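Local atomic coordinates of oxidoreductase, short chain dehydrogenase/reductase family protein (Bifidobacterium adolescentis L2-32, PDB entry 6OW4), a protein that catalyses, with NADH as cofactor, the 20beta-hydroxysteroid dehydrogenase reaction, interconverting keto and hydroxyl groups at carbon 20 of steroids. Residues F[103-108]-F[156-161]; F[129-134]-F[149-154]; F[183-188]-F[284-289]; F[256-259]-F[263-266]. One frame throughout, in Å; residues are numbered along the deposited sequence.

Interaction 1 of 4, residues F[103-108]-F[156-161]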
loop_
_atom_site.group_PDB
_atom_site.type_symbol
_atom_site.label_atom_id
_atom_site.label_comp_id
_atom_site.label_asym_id
_atom_site.label_seq_id
_atom_site.Cartn_x
_atom_site.Cartn_y
_atom_site.Cartn_z
ATOM N N THR F 103 -27.724 -7.105 -10.593
ATOM C CA THR F 103 -28.229 -7.584 -9.275
ATOM C C THR F 103 -29.207 -8.752 -9.479
ATOM O O THR F 103 -29.500 -9.447 -8.485
ATOM C CB THR F 103 -28.872 -6.450 -8.467
ATOM O OG1 THR F 103 -29.994 -5.949 -9.191
ATOM C CG2 THR F 103 -27.913 -5.315 -8.180
ATOM N N ASP F 104 -29.689 -8.955 -10.712
ATOM C CA ASP F 104 -30.602 -10.064 -11.096
ATOM C C ASP F 104 -29.779 -11.185 -11.747
ATOM O O ASP F 104 -29.289 -10.978 -12.876
ATOM C CB ASP F 104 -31.705 -9.556 -12.030
ATOM C CG ASP F 104 -32.860 -10.525 -12.211
ATOM O OD1 ASP F 104 -32.650 -11.736 -12.014
ATOM O OD2 ASP F 104 -33.963 -10.055 -12.542
ATOM N N THR F 105 -29.662 -12.332 -11.067
ATOM C CA THR F 105 -28.858 -13.511 -11.502
ATOM C C THR F 105 -29.420 -14.065 -12.817
ATOM O O THR F 105 -28.613 -14.493 -13.663
ATOM C CB THR F 105 -28.830 -14.610 -10.431
ATOM O OG1 THR F 105 -30.153 -15.125 -10.287
ATOM C CG2 THR F 105 -28.325 -14.132 -9.086
ATOM N N VAL F 106 -30.750 -14.052 -12.967
ATOM C CA VAL F 106 -31.498 -14.571 -14.154
ATOM C C VAL F 106 -31.045 -13.817 -15.410
ATOM O O VAL F 106 -30.831 -14.478 -16.447
ATOM C CB VAL F 106 -33.022 -14.449 -13.953
ATOM C CG1 VAL F 106 -33.793 -14.707 -15.240
ATOM C CG2 VAL F 106 -33.521 -15.360 -12.839
ATOM N N GLN F 107 -30.932 -12.486 -15.321
ATOM C CA GLN F 107 -30.521 -11.603 -16.446
ATOM C C GLN F 107 -29.032 -11.822 -16.744
ATOM O O GLN F 107 -28.670 -11.840 -17.939
ATOM C CB GLN F 107 -30.822 -10.138 -16.122
ATOM C CG GLN F 107 -32.309 -9.848 -15.961
ATOM C CD GLN F 107 -32.631 -8.374 -15.969
ATOM O OE1 GLN F 107 -32.055 -7.593 -16.722
ATOM N NE2 GLN F 107 -33.573 -7.978 -15.129
ATOM N N VAL F 108 -28.212 -11.987 -15.699
ATOM C CA VAL F 108 -26.742 -12.240 -15.795
ATOM C C VAL F 108 -26.514 -13.594 -16.479
ATOM O O VAL F 108 -25.623 -13.675 -17.350
ATOM C CB VAL F 108 -26.066 -12.186 -14.410
ATOM C CG1 VAL F 108 -24.636 -12.706 -14.450
ATOM C CG2 VAL F 108 -26.099 -10.785 -13.819
ATOM N N THR F 156 -20.807 -6.763 -9.756
ATOM C CA THR F 156 -19.475 -6.825 -10.415
ATOM C C THR F 156 -18.983 -8.277 -10.426
ATOM O O THR F 156 -18.662 -8.778 -11.525
ATOM C CB THR F 156 -18.479 -5.889 -9.719
ATOM O OG1 THR F 156 -18.967 -4.556 -9.869
ATOM C CG2 THR F 156 -17.077 -5.978 -10.278
ATOM N N TYR F 157 -18.929 -8.911 -9.249
ATOM C CA TYR F 157 -18.510 -10.325 -9.052
ATOM C C TYR F 157 -19.173 -11.214 -10.110
ATOM O O TYR F 157 -18.450 -11.919 -10.834
ATOM C CB TYR F 157 -18.851 -10.811 -7.640
ATOM C CG TYR F 157 -19.191 -12.278 -7.551
ATOM C CD1 TYR F 157 -18.209 -13.249 -7.668
ATOM C CD2 TYR F 157 -20.499 -12.695 -7.367
ATOM C CE1 TYR F 157 -18.518 -14.598 -7.599
ATOM C CE2 TYR F 157 -20.824 -14.039 -7.296
ATOM C CZ TYR F 157 -19.830 -14.995 -7.409
ATOM O OH TYR F 157 -20.154 -16.319 -7.341
ATOM N N ARG F 158 -20.507 -11.176 -10.180
ATOM C CA ARG F 158 -21.341 -11.979 -11.119
ATOM C C ARG F 158 -20.907 -11.715 -12.563
ATOM O O ARG F 158 -20.661 -12.692 -13.296
ATOM C CB ARG F 158 -22.825 -11.634 -10.961
ATOM C CG ARG F 158 -23.590 -12.621 -10.096
ATOM C CD ARG F 158 -25.078 -12.342 -10.104
ATOM N NE ARG F 158 -25.415 -11.169 -9.311
ATOM C CZ ARG F 158 -25.484 -11.135 -7.982
ATOM N NH1 ARG F 158 -25.233 -12.216 -7.260
ATOM N NH2 ARG F 158 -25.804 -10.006 -7.373
ATOM N N THR F 159 -20.837 -10.438 -12.945
ATOM C CA THR F 159 -20.491 -9.974 -14.313
ATOM C C THR F 159 -19.039 -10.361 -14.623
ATOM O O THR F 159 -18.773 -10.775 -15.768
ATOM C CB THR F 159 -20.718 -8.465 -14.460
ATOM O OG1 THR F 159 -21.831 -8.067 -13.661
ATOM C CG2 THR F 159 -20.976 -8.066 -15.895
ATOM N N GLY F 160 -18.144 -10.218 -13.642
ATOM C CA GLY F 160 -16.742 -10.666 -13.729
ATOM C C GLY F 160 -16.647 -12.174 -13.894
ATOM O O GLY F 160 -15.787 -12.623 -14.670
ATOM N N ARG F 161 -17.511 -12.926 -13.206
ATOM C CA ARG F 161 -17.481 -14.415 -13.171
ATOM C C ARG F 161 -17.818 -14.975 -14.558
ATOM O O ARG F 161 -17.059 -15.840 -15.043
ATOM C CB ARG F 161 -18.441 -14.963 -12.110
ATOM C CG ARG F 161 -18.201 -16.426 -11.760
ATOM C CD ARG F 161 -19.336 -17.046 -10.966
ATOM N NE ARG F 161 -20.611 -16.910 -11.662
ATOM C CZ ARG F 161 -21.722 -16.369 -11.159
ATOM N NH1 ARG F 161 -21.758 -15.914 -9.917
ATOM N NH2 ARG F 161 -22.810 -16.298 -11.905
#

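Interaction 2 of 4, residues F[129-134]-F[149-154]. With NAD (nicotinamide-adenine-dinucleotide), chain N.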
loop_
_atom_site.group_PDB
_atom_site.type_symbol
_atom_site.label_atom_id
_atom_site.label_comp_id
_atom_site.label_asym_id
_atom_site.label_seq_id
_atom_site.Cartn_x
_atom_site.Cartn_y
_atom_site.Cartn_z
ATOM N N ALA F 129 -20.011 -1.022 -14.362
ATOM C CA ALA F 129 -21.307 -0.788 -13.679
ATOM C C ALA F 129 -21.068 -0.564 -12.182
ATOM O O ALA F 129 -20.408 -1.411 -11.548
ATOM C CB ALA F 129 -22.244 -1.948 -13.915
ATOM N N GLY F 130 -21.571 0.554 -11.654
ATOM C CA GLY F 130 -21.508 0.914 -10.224
ATOM C C GLY F 130 -22.433 2.078 -9.918
ATOM O O GLY F 130 -22.990 2.652 -10.875
ATOM N N VAL F 131 -22.598 2.414 -8.637
ATOM C CA VAL F 131 -23.558 3.457 -8.167
ATOM C C VAL F 131 -23.089 3.999 -6.813
ATOM O O VAL F 131 -22.517 3.219 -6.028
ATOM C CB VAL F 131 -24.990 2.889 -8.087
ATOM C CG1 VAL F 131 -25.165 1.937 -6.914
ATOM C CG2 VAL F 131 -26.037 3.988 -8.039
ATOM N N ASN F 132 -23.322 5.290 -6.565
ATOM C CA ASN F 132 -23.175 5.937 -5.233
ATOM C C ASN F 132 -24.579 6.303 -4.740
ATOM O O ASN F 132 -25.261 7.088 -5.426
ATOM C CB ASN F 132 -22.237 7.147 -5.286
ATOM C CG ASN F 132 -21.650 7.517 -3.938
ATOM O OD1 ASN F 132 -22.004 6.940 -2.909
ATOM N ND2 ASN F 132 -20.742 8.479 -3.932
ATOM N N VAL F 133 -24.994 5.730 -3.607
ATOM C CA VAL F 133 -26.364 5.873 -3.030
ATOM C C VAL F 133 -26.355 7.052 -2.059
ATOM O O VAL F 133 -25.434 7.178 -1.256
ATOM C CB VAL F 133 -26.811 4.569 -2.340
ATOM C CG1 VAL F 133 -28.256 4.642 -1.872
ATOM C CG2 VAL F 133 -26.597 3.360 -3.239
ATOM N N PRO F 134 -27.353 7.965 -2.117
ATOM C CA PRO F 134 -27.459 9.058 -1.145
ATOM C C PRO F 134 -27.578 8.583 0.314
ATOM O O PRO F 134 -28.169 7.547 0.546
ATOM C CB PRO F 134 -28.744 9.787 -1.565
ATOM C CG PRO F 134 -28.895 9.457 -3.032
ATOM C CD PRO F 134 -28.397 8.034 -3.153
ATOM N N ILE F 149 -23.731 -2.658 -1.720
ATOM C CA ILE F 149 -23.024 -3.975 -1.700
ATOM C C ILE F 149 -23.588 -4.849 -2.829
ATOM O O ILE F 149 -22.790 -5.448 -3.570
ATOM C CB ILE F 149 -23.154 -4.671 -0.326
ATOM C CG1 ILE F 149 -22.715 -3.783 0.845
ATOM C CG2 ILE F 149 -22.419 -6.004 -0.321
ATOM C CD1 ILE F 149 -21.503 -2.924 0.585
ATOM N N ASN F 150 -24.915 -4.913 -2.950
ATOM C CA ASN F 150 -25.623 -5.789 -3.922
ATOM C C ASN F 150 -25.264 -5.370 -5.352
ATOM O O ASN F 150 -25.065 -6.266 -6.194
ATOM C CB ASN F 150 -27.137 -5.778 -3.694
ATOM C CG ASN F 150 -27.548 -6.530 -2.447
ATOM O OD1 ASN F 150 -26.770 -7.305 -1.893
ATOM N ND2 ASN F 150 -28.771 -6.307 -1.996
ATOM N N ILE F 151 -25.180 -4.065 -5.616
ATOM C CA ILE F 151 -24.886 -3.521 -6.975
ATOM C C ILE F 151 -23.373 -3.592 -7.219
ATOM O O ILE F 151 -22.959 -4.373 -8.096
ATOM C CB ILE F 151 -25.459 -2.099 -7.140
ATOM C CG1 ILE F 151 -26.988 -2.110 -7.050
ATOM C CG2 ILE F 151 -24.979 -1.465 -8.440
ATOM C CD1 ILE F 151 -27.614 -0.752 -6.841
ATOM N N ASN F 152 -22.585 -2.828 -6.455
ATOM C CA ASN F 152 -21.132 -2.612 -6.699
ATOM C C ASN F 152 -20.367 -3.935 -6.570
ATOM O O ASN F 152 -19.664 -4.291 -7.530
ATOM C CB ASN F 152 -20.545 -1.547 -5.767
ATOM C CG ASN F 152 -21.051 -0.150 -6.062
ATOM O OD1 ASN F 152 -21.714 0.081 -7.072
ATOM N ND2 ASN F 152 -20.739 0.793 -5.189
ATOM N N LEU F 153 -20.491 -4.633 -5.437
ATOM C CA LEU F 153 -19.652 -5.818 -5.107
ATOM C C LEU F 153 -20.232 -7.082 -5.753
ATOM O O LEU F 153 -19.506 -7.731 -6.529
ATOM C CB LEU F 153 -19.555 -5.969 -3.586
ATOM C CG LEU F 153 -18.643 -7.091 -3.094
ATOM C CD1 LEU F 153 -17.262 -7.000 -3.731
ATOM C CD2 LEU F 153 -18.532 -7.065 -1.579
ATOM N N ASN F 154 -21.480 -7.430 -5.429
ATOM C CA ASN F 154 -22.133 -8.690 -5.881
ATOM C C ASN F 154 -22.364 -8.614 -7.393
ATOM O O ASN F 154 -22.019 -9.590 -8.088
ATOM C CB ASN F 154 -23.424 -8.981 -5.109
ATOM C CG ASN F 154 -23.191 -9.260 -3.637
ATOM O OD1 ASN F 154 -22.064 -9.181 -3.152
ATOM N ND2 ASN F 154 -24.253 -9.580 -2.915
HETATM P PA NAD N . -22.626 6.663 -14.329
HETATM O O1A NAD N . -23.574 6.682 -13.176
HETATM O O2A NAD N . -23.311 7.240 -15.576
HETATM O O5B NAD N . -22.138 5.185 -14.658
HETATM C C5B NAD N . -22.637 4.070 -13.919
HETATM C C4B NAD N . -23.407 3.150 -14.909
HETATM O O4B NAD N . -23.620 1.775 -14.193
HETATM C C3B NAD N . -24.550 3.608 -15.211
HETATM O O3B NAD N . -24.758 3.653 -16.668
HETATM C C2B NAD N . -25.670 2.581 -14.537
HETATM O O2B NAD N . -26.854 2.503 -15.384
HETATM C C1B NAD N . -25.097 1.448 -14.444
HETATM N N9A NAD N . -25.663 0.696 -13.279
HETATM C C8A NAD N . -25.857 0.902 -11.955
HETATM N N7A NAD N . -26.453 -0.202 -11.439
HETATM C C5A NAD N . -26.628 -1.086 -12.442
HETATM C C6A NAD N . -27.190 -2.370 -12.455
HETATM N N6A NAD N . -27.780 -3.237 -11.488
HETATM N N1A NAD N . -27.248 -3.070 -13.612
HETATM C C2A NAD N . -26.759 -2.526 -14.776
HETATM N N3A NAD N . -26.201 -1.253 -14.766
HETATM C C4A NAD N . -26.141 -0.541 -13.592
HETATM O O3 NAD N . -21.313 7.580 -13.948
HETATM P PN NAD N . -19.793 7.139 -14.253
HETATM O O1N NAD N . -18.885 8.268 -13.855
HETATM O O2N NAD N . -19.641 6.849 -15.747
HETATM O O5D NAD N . -19.434 5.859 -13.370
HETATM C C5D NAD N . -18.988 4.653 -13.973
HETATM C C4D NAD N . -18.171 3.835 -12.939
HETATM O O4D NAD N . -17.104 4.502 -12.594
HETATM C C3D NAD N . -18.970 3.611 -11.668
HETATM O O3D NAD N . -18.823 2.315 -11.249
HETATM C C2D NAD N . -18.343 4.598 -10.640
HETATM O O2D NAD N . -18.562 4.045 -9.274
HETATM C C1D NAD N . -17.100 4.643 -10.980
HETATM N N1N NAD N . -16.407 5.885 -10.621
HETATM C C2N NAD N . -16.720 7.082 -11.251
HETATM C C3N NAD N . -16.047 8.264 -10.901
HETATM C C7N NAD N . -16.391 9.609 -11.587
HETATM O O7N NAD N . -16.240 10.651 -10.977
HETATM N N7N NAD N . -16.877 9.650 -12.922
HETATM C C4N NAD N . -15.064 8.233 -9.930
HETATM C C5N NAD N . -14.744 7.040 -9.302
HETATM C C6N NAD N . -15.417 5.864 -9.661
#

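Interaction 3 of 4, residues F[183-188]-F[284-289]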
loop_
_atom_site.group_PDB
_atom_site.type_symbol
_atom_site.label_atom_id
_atom_site.label_comp_id
_atom_site.label_asym_id
_atom_site.label_seq_id
_atom_site.Cartn_x
_atom_site.Cartn_y
_atom_site.Cartn_z
ATOM N N SER F 183 -11.995 6.288 -3.469
ATOM C CA SER F 183 -12.865 5.979 -2.302
ATOM C C SER F 183 -12.482 4.609 -1.727
ATOM O O SER F 183 -12.632 4.422 -0.504
ATOM C CB SER F 183 -14.320 6.033 -2.683
ATOM O OG SER F 183 -14.625 7.258 -3.331
ATOM N N GLY F 184 -12.013 3.697 -2.590
ATOM C CA GLY F 184 -11.486 2.365 -2.230
ATOM C C GLY F 184 -10.116 2.434 -1.570
ATOM O O GLY F 184 -9.735 1.442 -0.925
ATOM N N HIS F 185 -9.393 3.548 -1.738
ATOM C CA HIS F 185 -8.055 3.809 -1.138
ATOM C C HIS F 185 -8.167 4.780 0.042
ATOM O O HIS F 185 -7.532 4.518 1.083
ATOM C CB HIS F 185 -7.100 4.394 -2.184
ATOM C CG HIS F 185 -6.754 3.457 -3.290
ATOM N ND1 HIS F 185 -7.111 3.703 -4.600
ATOM C CD2 HIS F 185 -6.078 2.290 -3.290
ATOM C CE1 HIS F 185 -6.670 2.727 -5.362
ATOM N NE2 HIS F 185 -6.031 1.848 -4.583
ATOM N N ASN F 186 -8.920 5.869 -0.146
ATOM C CA ASN F 186 -8.986 7.047 0.758
ATOM C C ASN F 186 -10.440 7.501 0.903
ATOM O O ASN F 186 -11.181 7.427 -0.091
ATOM C CB ASN F 186 -8.153 8.210 0.212
ATOM C CG ASN F 186 -6.672 7.908 0.155
ATOM O OD1 ASN F 186 -6.148 7.562 -0.901
ATOM N ND2 ASN F 186 -5.993 8.029 1.284
ATOM N N ALA F 187 -10.826 7.970 2.092
ATOM C CA ALA F 187 -12.078 8.731 2.303
ATOM C C ALA F 187 -11.925 10.083 1.598
ATOM O O ALA F 187 -11.028 10.856 1.999
ATOM C CB ALA F 187 -12.366 8.894 3.775
ATOM N N ASN F 188 -12.735 10.333 0.564
ATOM C CA ASN F 188 -12.653 11.550 -0.288
ATOM C C ASN F 188 -12.755 12.787 0.611
ATOM O O ASN F 188 -13.753 12.904 1.347
ATOM C CB ASN F 188 -13.722 11.571 -1.383
ATOM C CG ASN F 188 -13.645 10.389 -2.327
ATOM O OD1 ASN F 188 -12.982 9.394 -2.037
ATOM N ND2 ASN F 188 -14.327 10.485 -3.456
ATOM N N ASP F 284 -3.349 -2.156 -9.784
ATOM C CA ASP F 284 -4.292 -1.026 -9.970
ATOM C C ASP F 284 -3.569 0.102 -10.710
ATOM O O ASP F 284 -2.376 0.317 -10.436
ATOM C CB ASP F 284 -4.812 -0.526 -8.623
ATOM C CG ASP F 284 -5.766 0.649 -8.743
ATOM O OD1 ASP F 284 -6.787 0.507 -9.449
ATOM O OD2 ASP F 284 -5.474 1.702 -8.141
ATOM N N ILE F 285 -4.274 0.797 -11.603
ATOM C CA ILE F 285 -3.787 2.045 -12.259
ATOM C C ILE F 285 -4.710 3.188 -11.823
ATOM O O ILE F 285 -5.884 3.202 -12.246
ATOM C CB ILE F 285 -3.704 1.877 -13.790
ATOM C CG1 ILE F 285 -2.880 0.639 -14.161
ATOM C CG2 ILE F 285 -3.162 3.144 -14.440
ATOM C CD1 ILE F 285 -2.557 0.506 -15.635
ATOM N N ARG F 286 -4.196 4.085 -10.977
ATOM C CA ARG F 286 -4.910 5.303 -10.516
ATOM C C ARG F 286 -4.836 6.357 -11.625
ATOM O O ARG F 286 -3.728 6.595 -12.141
ATOM C CB ARG F 286 -4.308 5.821 -9.206
ATOM C CG ARG F 286 -4.335 4.799 -8.078
ATOM C CD ARG F 286 -3.875 5.352 -6.744
ATOM N NE ARG F 286 -3.439 4.282 -5.854
ATOM C CZ ARG F 286 -3.129 4.435 -4.568
ATOM N NH1 ARG F 286 -3.209 5.624 -3.996
ATOM N NH2 ARG F 286 -2.743 3.393 -3.853
ATOM N N VAL F 287 -5.982 6.942 -11.980
ATOM C CA VAL F 287 -6.111 8.025 -12.998
ATOM C C VAL F 287 -6.834 9.197 -12.325
ATOM O O VAL F 287 -8.043 9.365 -12.568
ATOM C CB VAL F 287 -6.843 7.516 -14.256
ATOM C CG1 VAL F 287 -6.776 8.517 -15.397
ATOM C CG2 VAL F 287 -6.307 6.165 -14.709
ATOM N N ASP F 288 -6.109 9.959 -11.496
ATOM C CA ASP F 288 -6.691 10.910 -10.508
ATOM C C ASP F 288 -6.007 12.284 -10.551
ATOM O O ASP F 288 -6.297 13.102 -9.652
ATOM C CB ASP F 288 -6.597 10.325 -9.097
ATOM C CG ASP F 288 -5.179 10.087 -8.603
ATOM O OD1 ASP F 288 -4.232 10.334 -9.379
ATOM O OD2 ASP F 288 -5.030 9.655 -7.445
ATOM N N GLY F 289 -5.139 12.537 -11.536
ATOM C CA GLY F 289 -4.399 13.806 -11.683
ATOM C C GLY F 289 -3.560 14.150 -10.458
ATOM O O GLY F 289 -3.381 15.355 -10.189
#

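Interaction 4 of 4, residues F[256-259]-F[263-266]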
loop_
_atom_site.group_PDB
_atom_site.type_symbol
_atom_site.label_atom_id
_atom_site.label_comp_id
_atom_site.label_asym_id
_atom_site.label_seq_id
_atom_site.Cartn_x
_atom_site.Cartn_y
_atom_site.Cartn_z
ATOM N N MET F 256 -3.264 18.703 -10.474
ATOM C CA MET F 256 -3.536 19.087 -11.887
ATOM C C MET F 256 -4.671 20.120 -11.948
ATOM O O MET F 256 -4.812 20.766 -13.003
ATOM C CB MET F 256 -3.891 17.862 -12.739
ATOM C CG MET F 256 -2.675 17.020 -13.103
ATOM S SD MET F 256 -2.996 15.722 -14.333
ATOM C CE MET F 256 -3.533 16.710 -15.728
ATOM N N HIS F 257 -5.441 20.273 -10.865
ATOM C CA HIS F 257 -6.489 21.318 -10.690
ATOM C C HIS F 257 -7.468 21.282 -11.868
ATOM O O HIS F 257 -7.788 22.357 -12.408
ATOM C CB HIS F 257 -5.849 22.703 -10.508
ATOM C CG HIS F 257 -5.107 22.852 -9.223
ATOM N ND1 HIS F 257 -5.683 22.562 -8.002
ATOM C CD2 HIS F 257 -3.848 23.266 -8.960
ATOM C CE1 HIS F 257 -4.809 22.783 -7.041
ATOM N NE2 HIS F 257 -3.674 23.216 -7.603
ATOM N N ARG F 258 -7.908 20.084 -12.253
ATOM C CA ARG F 258 -8.962 19.867 -13.278
ATOM C C ARG F 258 -9.540 18.461 -13.100
ATOM O O ARG F 258 -8.791 17.564 -12.660
ATOM C CB ARG F 258 -8.405 20.076 -14.690
ATOM C CG ARG F 258 -7.442 19.000 -15.174
ATOM C CD ARG F 258 -7.104 19.229 -16.636
ATOM N NE ARG F 258 -6.210 18.237 -17.221
ATOM C CZ ARG F 258 -6.559 17.009 -17.595
ATOM N NH1 ARG F 258 -7.798 16.573 -17.424
ATOM N NH2 ARG F 258 -5.656 16.208 -18.132
ATOM N N PHE F 259 -10.827 18.290 -13.410
ATOM C CA PHE F 259 -11.493 16.966 -13.516
ATOM C C PHE F 259 -10.860 16.197 -14.677
ATOM O O PHE F 259 -10.409 16.833 -15.650
ATOM C CB PHE F 259 -13.003 17.113 -13.733
ATOM C CG PHE F 259 -13.812 17.294 -12.474
ATOM C CD1 PHE F 259 -13.674 18.435 -11.698
ATOM C CD2 PHE F 259 -14.724 16.330 -12.071
ATOM C CE1 PHE F 259 -14.420 18.602 -10.541
ATOM C CE2 PHE F 259 -15.473 16.500 -10.917
ATOM C CZ PHE F 259 -15.318 17.635 -10.152
ATOM N N ASP F 263 -12.280 10.211 -22.069
ATOM C CA ASP F 263 -11.227 9.777 -23.031
ATOM C C ASP F 263 -9.948 9.377 -22.282
ATOM O O ASP F 263 -9.270 8.433 -22.739
ATOM C CB ASP F 263 -10.933 10.875 -24.057
ATOM C CG ASP F 263 -10.496 12.191 -23.438
ATOM O OD1 ASP F 263 -11.374 12.929 -22.961
ATOM O OD2 ASP F 263 -9.278 12.457 -23.423
ATOM N N GLU F 264 -9.623 10.067 -21.182
ATOM C CA GLU F 264 -8.378 9.849 -20.392
ATOM C C GLU F 264 -8.491 8.551 -19.583
ATOM O O GLU F 264 -7.445 8.037 -19.141
ATOM C CB GLU F 264 -8.111 11.046 -19.480
ATOM C CG GLU F 264 -7.856 12.329 -20.244
ATOM C CD GLU F 264 -7.517 13.521 -19.372
ATOM O OE1 GLU F 264 -8.275 13.788 -18.419
ATOM O OE2 GLU F 264 -6.488 14.168 -19.637
ATOM N N ILE F 265 -9.717 8.060 -19.378
ATOM C CA ILE F 265 -10.005 6.724 -18.781
ATOM C C ILE F 265 -10.044 5.685 -19.908
ATOM O O ILE F 265 -9.557 4.561 -19.686
ATOM C CB ILE F 265 -11.317 6.758 -17.971
ATOM C CG1 ILE F 265 -11.267 7.799 -16.848
ATOM C CG2 ILE F 265 -11.672 5.376 -17.440
ATOM C CD1 ILE F 265 -10.244 7.508 -15.770
ATOM N N ALA F 266 -10.597 6.055 -21.068
ATOM C CA ALA F 266 -10.745 5.185 -22.261
ATOM C C ALA F 266 -9.373 4.654 -22.699
ATOM O O ALA F 266 -9.272 3.447 -22.989
ATOM C CB ALA F 266 -11.428 5.945 -23.372
#

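Interaction 1 of 4, residues F[103-108]-F[156-161]
Val108 and Arg158 meet where the first turn of helix 105-119 comes up against helix 142-170, the backbones drawing closest at 6.8 Å between Val108 CA and Thr159 CA. Arg158 carries most of the contact, with both its carbon chain and its guanidinium. Val108 lays CG1 against Arg158 CB at 4.1 Å, the two side chains crossing at about a right angle. Further out, Thr105 CG2 packs 3.8 Å from Arg158 CD. There the arginine bends (chi3 -74°), which brings its NH2 beside Thr103 O, 3.9 Å off and too long for a hydrogen bond. The charged end is held elsewhere: NE donates to Val102 O, and NH1 makes a salt bridge to Glu142 of the second subunit. Thr103 OG1 bonds to Asp101 of the NAD site, and Thr103 touches the cofactor itself. Asp104 caps the helix start through a weak bond from Val106 N. Both helices lie on the same face of the Rossmann sheet: Val108 also packs on Ile162 of helix 142-170, and Thr159 reaches Phe45 and Thr47 of strand 42-47.

Interaction 2 of 4, residues F[129-134]-F[149-154]
Asn152 reads the backbone of Val131 as a neighbouring strand might, although it sits inside a helix: its amide pairs with both the N-H and the carbonyl of that one residue. Val131 N donates to Asn152 OD1 at 2.9 Å, arriving in the carbonyl plane on a lone pair, though the bond is bent, 143° at the hydrogen. In return Asn152 ND2 donates to Val131 O at 3.1 Å, and that oxygen lies only 11° out of the amide plane. Two bonds of opposite sense fix the rotation of the amide, while ND2 has a further partner in Thr203 OG1 of helix 198-217. The helix is widened here, with Asn154 N bonded to Ile149 O in a pi-type turn. Ala129 and Gly130 belong to the Asn-Ala-Gly motif that follows the fourth strand in classical short-chain dehydrogenases, and an asparagine so placed on the next long helix, close to Tyr200 and Lys204, is consistent with the asparagine of the family's catalytic tetrad. Beside the amide, Val131 CG1 rests on Ile151 CD1 at 3.6 Å, the side chains at about a right angle. A CB on Gly130 would run into NAD O3D, which already lies 3.2 Å from Gly130 CA. On the helix side, Gly130 CA packs 3.3 Å from Asn152 OD1. Ile151 CG2 comes within 3.6 Å of NAD N7A, at the adenine.

Interaction 3 of 4, residues F[183-188]-F[284-289]
His185 and Arg286 stack face to face: the guanidinium lies flat on the imidazole, centres 3.8 Å apart and planes at 20°. CZ sits over the middle of the ring, while NH2 reaches past it toward the rim, 3.6 Å from His185 CD2. Arg286 arrives from the opposite direction to the histidine, and its chain, extended from CG to NE, carries the guanidinium across to lie over the ring. An alanine at His185 would take away the surface under the guanidinium and would probably leave the end of Arg286 freer to turn. The second kind of contact is carbon to oxygen and comes at the ring edge. Asp284 OD2 lies near the imidazole plane, 3.2 Å from His185 CE1, with the carboxylate turned 45° to the ring; the carboxylate would probably favour a positive imidazole and the stacked guanidinium oppose it, which leaves the charge of the histidine open. Asp284's firmer partners are Thr227 and Ser229, whose hydroxyls both bond to its OD1. The backbone of the loop is tied down as well, by Arg212 of the second subunit at His185 O. The contact fastens the loop after strand 174-179 to strand 284-287, the last of the parallel sheet. That strand is hydrogen-bonded to strand 223-230; Ile285 and Val287 pack on helix 262-273, whereas His185 and Asp284 touch Met208 of helix 198-217.

Interaction 4 of 4, residues F[256-259]-F[263-266]
Arg258 and Glu264 form a bidentate, end-on salt bridge that ties the loop before helix 262-273 to the first turn of that helix, within the Rossmann-fold domain. Of the two charged bonds, the one from Arg258 NH1 to Glu264 OE1 is nearly straight (171°) at 3.0 Å, and OE1 lies in the guanidinium plane. The other, from Arg258 NH2 to Glu264 OE2, is shorter at 2.7 Å and uses the syn lone pair of the carboxylate, with OE2 tilted somewhat out of the guanidinium plane. The two planes are 29° apart, nearly coplanar, and the carboxylate meets the edge of the guanidinium. Both chains run out extended from opposite directions to span the gap. Neutral hydrogen bonds hold the glutamate further: OE1 also accepts from Thr261 N, just ahead of the helix, and OE2 bonds to Ser278 of the third subunit. A buried carboxylate thus gains several partners, and the arginine probably balances its charge; a methionine in place of Arg258 would probably leave Glu264 without that balance and the loop less firmly fastened to the helix. The third subunit also bonds to the loop backbone, Tyr279 at Arg258 O and Tyr21 at Phe259 N. Besides gripping the glutamate, Arg258 NH1 turns back on its own loop in a weak bond to Phe259 O at 3.2 Å.

In the fold
From the N terminus, interaction 1 opens first, at the start of helix 105-119, and closes on helix 142-170. Interaction 2 nests within that span, folding the loop after strand 124-127 back on the same long helix about two turns earlier; the pair touch where Thr103 CG2 packs on Ile151 CG1, beside the cofactor. Interaction 3 begins later, in series with both, and spans nearly a hundred residues to bring the loop after strand 174-179 to the final strand. Interaction 4 is a short local closure inside it, and Val287 packs on Ile265 where the two meet. Interactions 1 and 4 lie on opposite sides of the chain's centre. No two loops cross.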